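5-Carboxyvanillate Decarboxylase (Novosphingobium aromaticivorans, PDB 4QRN) probably decarboxylates 5-carboxyvanillate as a manganese-dependent member of the amidohydrolase superfamily. Local coordinates at residues N180-Q184 / G185-D189; F192-P195 / I196-L200; I248-F251 / D252-S256. One frame throughout, in Å; residues are numbered along the deposited sequence. Where two conformers were deposited one is given.

Contact 1: residues N180-Q184 / G185-D189. With ACT (acetate ion), chain L.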
# COMPACT_ATOMS: atom_id res chain seq x y z
N ASN A 180 -0.42 9.38 16.02
CA ASN A 180 0.55 8.50 15.39
C ASN A 180 -0.06 7.13 15.19
O ASN A 180 0.35 6.14 15.80
CB ASN A 180 1.80 8.50 16.25
CG ASN A 180 2.29 9.88 16.47
OD1 ASN A 180 2.70 10.53 15.51
ND2 ASN A 180 2.19 10.38 17.71
N SER A 181 -1.10 7.10 14.37
CA SER A 181 -1.85 5.92 14.01
C SER A 181 -2.28 5.14 15.25
O SER A 181 -2.86 5.76 16.15
CB SER A 181 -1.12 5.10 12.93
OG SER A 181 -2.07 4.34 12.24
N HIS A 182 -2.14 3.81 15.28
CA HIS A 182 -2.77 3.02 16.34
C HIS A 182 -2.26 3.41 17.74
O HIS A 182 -1.16 3.94 17.92
CB HIS A 182 -2.52 1.51 16.12
CG HIS A 182 -1.12 1.08 16.40
ND1 HIS A 182 -0.73 0.55 17.62
CD2 HIS A 182 -0.02 1.11 15.62
CE1 HIS A 182 0.56 0.29 17.57
NE2 HIS A 182 1.02 0.60 16.36
N THR A 183 -3.09 3.10 18.74
CA THR A 183 -2.67 3.19 20.12
C THR A 183 -2.73 1.80 20.70
O THR A 183 -3.82 1.23 20.88
CB THR A 183 -3.53 4.20 20.92
OG1 THR A 183 -3.25 5.52 20.44
CG2 THR A 183 -3.21 4.16 22.42
N GLN A 184 -1.55 1.22 20.92
CA GLN A 184 -1.46 -0.11 21.52
C GLN A 184 -2.34 -1.12 20.78
O GLN A 184 -3.01 -1.96 21.38
CB GLN A 184 -1.75 -0.04 23.02
CG GLN A 184 -0.66 0.78 23.70
CD GLN A 184 -0.94 1.05 25.16
OE1 GLN A 184 -1.27 0.14 25.91
NE2 GLN A 184 -0.81 2.31 25.57
N GLY A 185 -2.30 -1.05 19.46
CA GLY A 185 -2.99 -2.01 18.62
C GLY A 185 -4.46 -1.73 18.37
O GLY A 185 -5.13 -2.53 17.70
N ARG A 186 -4.96 -0.60 18.88
CA ARG A 186 -6.35 -0.20 18.72
C ARG A 186 -6.44 0.98 17.76
O ARG A 186 -5.60 1.88 17.79
CB ARG A 186 -6.98 0.19 20.06
CG ARG A 186 -6.93 -0.92 21.08
CD ARG A 186 -7.51 -0.44 22.40
NE ARG A 186 -8.95 -0.28 22.29
CZ ARG A 186 -9.73 0.10 23.29
NH1 ARG A 186 -9.18 0.42 24.45
NH2 ARG A 186 -11.04 0.18 23.11
N TYR A 187 -7.51 0.99 16.98
CA TYR A 187 -7.72 1.97 15.90
C TYR A 187 -8.88 2.89 16.22
O TYR A 187 -9.80 2.54 16.97
CB TYR A 187 -7.91 1.22 14.56
CG TYR A 187 -6.63 0.50 14.16
CD1 TYR A 187 -6.33 -0.78 14.65
CD2 TYR A 187 -5.67 1.16 13.41
CE1 TYR A 187 -5.10 -1.38 14.37
CE2 TYR A 187 -4.43 0.57 13.11
CZ TYR A 187 -4.16 -0.70 13.60
OH TYR A 187 -2.95 -1.31 13.38
N LEU A 188 -8.84 4.07 15.61
CA LEU A 188 -9.73 5.17 15.99
C LEU A 188 -11.17 4.96 15.55
O LEU A 188 -12.03 5.74 15.95
CB LEU A 188 -9.20 6.49 15.43
CG LEU A 188 -7.89 6.99 16.06
CD1 LEU A 188 -7.33 8.07 15.16
CD2 LEU A 188 -8.08 7.51 17.51
N ASP A 189 -11.44 3.94 14.75
CA ASP A 189 -12.82 3.61 14.40
C ASP A 189 -13.59 2.97 15.55
O ASP A 189 -14.80 2.85 15.46
CB ASP A 189 -12.85 2.67 13.21
CG ASP A 189 -12.07 1.39 13.46
OD1 ASP A 189 -10.82 1.45 13.40
OD2 ASP A 189 -12.71 0.35 13.73
C ACT L . -5.77 0.90 25.36
O ACT L . -6.90 1.33 25.05
OXT ACT L . -5.55 -0.32 25.20
CH3 ACT L . -4.72 1.82 25.93

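Contact 2: residues F192-P195 / I196-L200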
# COMPACT_ATOMS: atom_id res chain seq x y z
N PHE A 192 -14.88 3.64 21.46
CA PHE A 192 -14.13 4.16 22.60
C PHE A 192 -13.46 5.50 22.32
O PHE A 192 -13.36 6.34 23.21
CB PHE A 192 -13.08 3.11 22.99
CG PHE A 192 -12.20 3.50 24.14
CD1 PHE A 192 -12.68 3.54 25.44
CD2 PHE A 192 -10.85 3.78 23.92
CE1 PHE A 192 -11.85 3.88 26.50
CE2 PHE A 192 -10.01 4.10 24.98
CZ PHE A 192 -10.51 4.15 26.27
N PHE A 193 -12.99 5.71 21.09
CA PHE A 193 -12.24 6.92 20.76
C PHE A 193 -13.10 8.10 20.34
O PHE A 193 -12.58 9.18 20.06
CB PHE A 193 -11.19 6.60 19.68
CG PHE A 193 -10.20 5.56 20.14
CD1 PHE A 193 -9.22 5.86 21.07
CD2 PHE A 193 -10.30 4.25 19.67
CE1 PHE A 193 -8.34 4.87 21.52
CE2 PHE A 193 -9.45 3.27 20.11
CZ PHE A 193 -8.47 3.57 21.04
N ASP A 194 -14.42 7.93 20.34
CA ASP A 194 -15.30 8.97 19.85
C ASP A 194 -15.10 10.36 20.49
O ASP A 194 -15.23 11.34 19.79
CB ASP A 194 -16.76 8.53 19.98
CG ASP A 194 -17.71 9.48 19.29
OD1 ASP A 194 -17.61 9.61 18.06
OD2 ASP A 194 -18.55 10.09 19.98
N PRO A 195 -14.77 10.44 21.80
CA PRO A 195 -14.55 11.78 22.36
C PRO A 195 -13.52 12.62 21.63
O PRO A 195 -13.62 13.85 21.64
CB PRO A 195 -14.14 11.49 23.81
CG PRO A 195 -14.87 10.20 24.14
CD PRO A 195 -14.73 9.40 22.86
N ILE A 196 -12.52 11.98 21.02
CA ILE A 196 -11.51 12.71 20.30
C ILE A 196 -12.14 13.40 19.08
O ILE A 196 -11.86 14.58 18.83
CB ILE A 196 -10.38 11.75 19.89
CG1 ILE A 196 -9.57 11.36 21.14
CG2 ILE A 196 -9.51 12.34 18.76
CD1 ILE A 196 -8.61 10.19 20.92
N PHE A 197 -12.96 12.67 18.33
CA PHE A 197 -13.63 13.27 17.19
C PHE A 197 -14.60 14.36 17.58
O PHE A 197 -14.66 15.38 16.92
CB PHE A 197 -14.29 12.19 16.34
CG PHE A 197 -13.27 11.27 15.72
CD1 PHE A 197 -12.44 11.74 14.73
CD2 PHE A 197 -13.10 9.98 16.17
CE1 PHE A 197 -11.47 10.94 14.15
CE2 PHE A 197 -12.12 9.15 15.61
CZ PHE A 197 -11.31 9.63 14.60
N ARG A 198 -15.34 14.17 18.66
CA ARG A 198 -16.26 15.20 19.13
C ARG A 198 -15.48 16.49 19.40
O ARG A 198 -15.92 17.58 19.02
CB ARG A 198 -16.99 14.75 20.39
CG ARG A 198 -18.08 13.70 20.11
CD ARG A 198 -19.38 14.26 19.53
NE ARG A 198 -20.04 15.11 20.51
CZ ARG A 198 -20.74 14.66 21.54
NH1 ARG A 198 -20.98 13.36 21.67
NH2 ARG A 198 -21.23 15.53 22.43
N ALA A 199 -14.32 16.38 20.03
CA ALA A 199 -13.53 17.56 20.36
C ALA A 199 -12.97 18.24 19.12
O ALA A 199 -12.97 19.47 19.04
CB ALA A 199 -12.41 17.19 21.34
N LEU A 200 -12.48 17.46 18.16
CA LEU A 200 -11.96 18.04 16.92
C LEU A 200 -13.03 18.83 16.19
O LEU A 200 -12.74 19.90 15.66
CB LEU A 200 -11.43 16.93 15.99
CG LEU A 200 -10.12 16.29 16.46
CD1 LEU A 200 -9.89 14.95 15.74
CD2 LEU A 200 -9.00 17.27 16.21
O HOH W 1 -20.86 11.26 19.65

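Contact 3: residues I248-F251 / D252-S256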
# COMPACT_ATOMS: atom_id res chain seq x y z
N ILE A 248 -15.94 2.97 8.29
CA ILE A 248 -16.85 2.95 9.44
C ILE A 248 -17.84 4.10 9.37
O ILE A 248 -18.79 4.17 10.15
CB ILE A 248 -16.08 2.95 10.80
CG1 ILE A 248 -16.90 2.29 11.92
CG2 ILE A 248 -15.65 4.36 11.22
CD1 ILE A 248 -17.14 0.81 11.69
N GLY A 249 -17.64 5.03 8.44
CA GLY A 249 -18.56 6.15 8.27
C GLY A 249 -18.22 7.37 9.08
O GLY A 249 -19.11 8.18 9.36
N ILE A 250 -16.94 7.58 9.42
CA ILE A 250 -16.60 8.69 10.29
C ILE A 250 -17.05 10.03 9.70
O ILE A 250 -17.41 10.94 10.45
CB ILE A 250 -15.09 8.70 10.65
CG1 ILE A 250 -14.81 9.54 11.90
CG2 ILE A 250 -14.24 9.23 9.50
CD1 ILE A 250 -15.36 8.93 13.15
N PHE A 251 -17.00 10.16 8.37
CA PHE A 251 -17.35 11.44 7.76
C PHE A 251 -18.84 11.60 7.51
O PHE A 251 -19.28 12.71 7.18
CB PHE A 251 -16.58 11.65 6.46
CG PHE A 251 -15.10 11.67 6.65
CD1 PHE A 251 -14.50 12.55 7.56
CD2 PHE A 251 -14.29 10.81 5.94
CE1 PHE A 251 -13.11 12.59 7.71
CE2 PHE A 251 -12.89 10.85 6.08
CZ PHE A 251 -12.30 11.73 6.99
N ASP A 252 -19.62 10.53 7.68
CA ASP A 252 -21.06 10.69 7.76
C ASP A 252 -21.46 11.14 9.17
O ASP A 252 -22.37 11.95 9.34
CB ASP A 252 -21.77 9.37 7.40
CG ASP A 252 -21.64 9.00 5.93
OD1 ASP A 252 -21.20 9.86 5.13
OD2 ASP A 252 -22.00 7.86 5.58
N LYS A 253 -20.76 10.63 10.16
CA LYS A 253 -21.01 11.01 11.54
C LYS A 253 -20.57 12.46 11.78
O LYS A 253 -21.26 13.22 12.47
CB LYS A 253 -20.29 10.05 12.49
CG LYS A 253 -20.66 10.23 13.94
CD LYS A 253 -20.12 9.08 14.77
CE LYS A 253 -20.58 9.22 16.22
NZ LYS A 253 -20.33 8.00 17.05
N TYR A 254 -19.44 12.83 11.17
CA TYR A 254 -18.81 14.14 11.38
C TYR A 254 -18.48 14.76 10.03
O TYR A 254 -17.33 14.74 9.59
CB TYR A 254 -17.54 13.99 12.23
CG TYR A 254 -17.82 13.42 13.60
CD1 TYR A 254 -18.62 14.13 14.50
CD2 TYR A 254 -17.34 12.17 13.98
CE1 TYR A 254 -18.90 13.62 15.75
CE2 TYR A 254 -17.62 11.66 15.23
CZ TYR A 254 -18.41 12.38 16.11
OH TYR A 254 -18.72 11.88 17.36
N PRO A 255 -19.48 15.32 9.34
CA PRO A 255 -19.25 15.79 7.96
C PRO A 255 -18.25 16.92 7.86
O PRO A 255 -17.67 17.10 6.78
CB PRO A 255 -20.65 16.25 7.51
CG PRO A 255 -21.58 15.55 8.40
CD PRO A 255 -20.91 15.35 9.70
N SER A 256 -18.03 17.69 8.92
CA SER A 256 -17.05 18.78 8.85
C SER A 256 -15.61 18.30 9.04
O SER A 256 -14.68 19.04 8.74
CB SER A 256 -17.35 19.86 9.87
OG SER A 256 -17.08 19.44 11.20

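Contact 1: residues N180-Q184 / G185-D189
H182 turns its CG between its own backbone N and carbonyl carbon (chi1 73°), which sets the imidazole beside the amide of G185. H182 ND1 accepts from G185 N at 2.9 Å, with the donor tilted 24° out of the ring plane. NE2 is hydrogen-bonded to T213 O. The two bonds fix the rotation of the ring and suggest a neutral imidazole with its proton on NE2. H182 CB lies over one face of the Y187 ring, 4.0 Å from its centroid, in a CH-pi contact offset toward the rim. Y187 OH bonds to E237. The R186 chain is extended at chi2 and bent at chi3 (71°); NH1 donates to an acetate oxygen at the guanidinium edge, near its plane, and NH2 forms a salt bridge with E190. A leucine in place of R186 would probably leave E190 without its charged mate and the acetate without its donor. One antiparallel pair joins the backbones: T183 N to R186 O and R186 N to T183 O, both 2.9 Å. G185 has positive phi, where a CB would press on Q184 O. T183 to R186 is a type I' beta turn, the turn type of tight two-residue hairpins.

Contact 2: residues F192-P195 / I196-L200
I196, P195 and D194 form most of this contact, which is the first turn of helix 194-203. That helix is the crossover between strands 177-179 and 207-209, one beta-alpha-beta unit of the amidohydrolase barrel. I196 is held against the residue that precedes the helix. Its N donates to F193 O at 3.0 Å. Its CG1 is anti to the carbonyl carbon (chi1 -73°), and I196 CD1 ends 4.4 Å from F193 CD1, an apolar touch with the ring set obliquely. Beyond this contact I196 packs on I179 of strand 177-179 and on S161 of helix 158-170. P195 has no N-H to offer, which suits a first helical turn. Its carbonyl does the work: A199 N donates to P195 O at 3.1 Å, and the CB of A199 rests near the same oxygen. One residue earlier, R198 N bonds to D194 O at 3.0 Å. The D194 carboxylate swings clear of its own N (chi1 -171°) and crosses the R198 side chain obliquely. D194 OD1 probably bonds to Y254 OH. D194 OD2 lies 3.6 Å from R198 CG, on the aliphatic part of the arginine. The guanidinium is bent away at chi2 and chi3, its plane 57° from the carboxylate. The charges stay beyond a salt bridge, D194 OD2 to R198 NH1 being 4.4 Å. One water fills in, giving a hydrogen to D194 OD2 at 2.6 Å and accepting from R198 NH1 at 2.9 Å.

Contact 3: residues I248-F251 / D252-S256
G249, at positive phi (90°) between two helices, accepts both D252 N (2.9 Å) and K253 N (3.1 Å) at its O. It ends helix 233-248 in a Schellman motif and is the N-cap of the short helix 250-253. A CB at this position would be jammed against the carbonyl of I248. The helix then runs one more step, with Y254 N bonding to I250 O at 2.9 Å. Among the side chains, I250 and Y254 carry the apolar contact. I250 CG1 points away from its backbone N (chi1 -161°), and this sends CD1 to the edge of the Y254 ring. There I250 CD1 lies 3.9 Å from Y254 CD2, near the ring plane. K253 CG covers one face of the same ring, 3.6 Å above it, while its extended chain continues outward. The other branch of I250, CG2, stands 3.7 Å above the centre of the F251 ring. I250 thus serves two rings, one from each branch. Beyond the contact, Y254 packs on F197 of helix 194-203, and F251 touches I246 of helix 233-248. The D252 carboxylate bonds through OD1 to Y301 OH and through OD2 to K295 N. The chain leaves helical angles at Y254, and P255 then has no N-H to offer F251 O. P255 CA approaches that oxygen instead, at 3.2 Å, as a CA-H...O contact. The chemistry implies a different part for each end: glycine permits the positive phi at the start, and proline cannot supply a further N-H to F251 O after the helix has ended.

Contact 1 closes before contact 2 opens, and they abut, with Y187 O 3.2 Å from F193 CD2. Their centres are 13 Å apart. Contacts 2 and 3 are closer in space, with centres 12 Å apart. The probable hydrogen bond of D194 OD1 with Y254 OH, at 2.6 Å, ties them. Contacts 1 and 3 meet more lightly, where D189 CB lies 3.8 Å from I248 CG2. Of the three, contact 1 comes nearest the active site. The H182 side chain is about 10 Å from that of the manganese ligand H210 and about 12 Å from a bound 4-hydroxy-3-methoxy-5-nitrobenzoic acid. Contacts 2 and 3 lie away from the metal and ligand site.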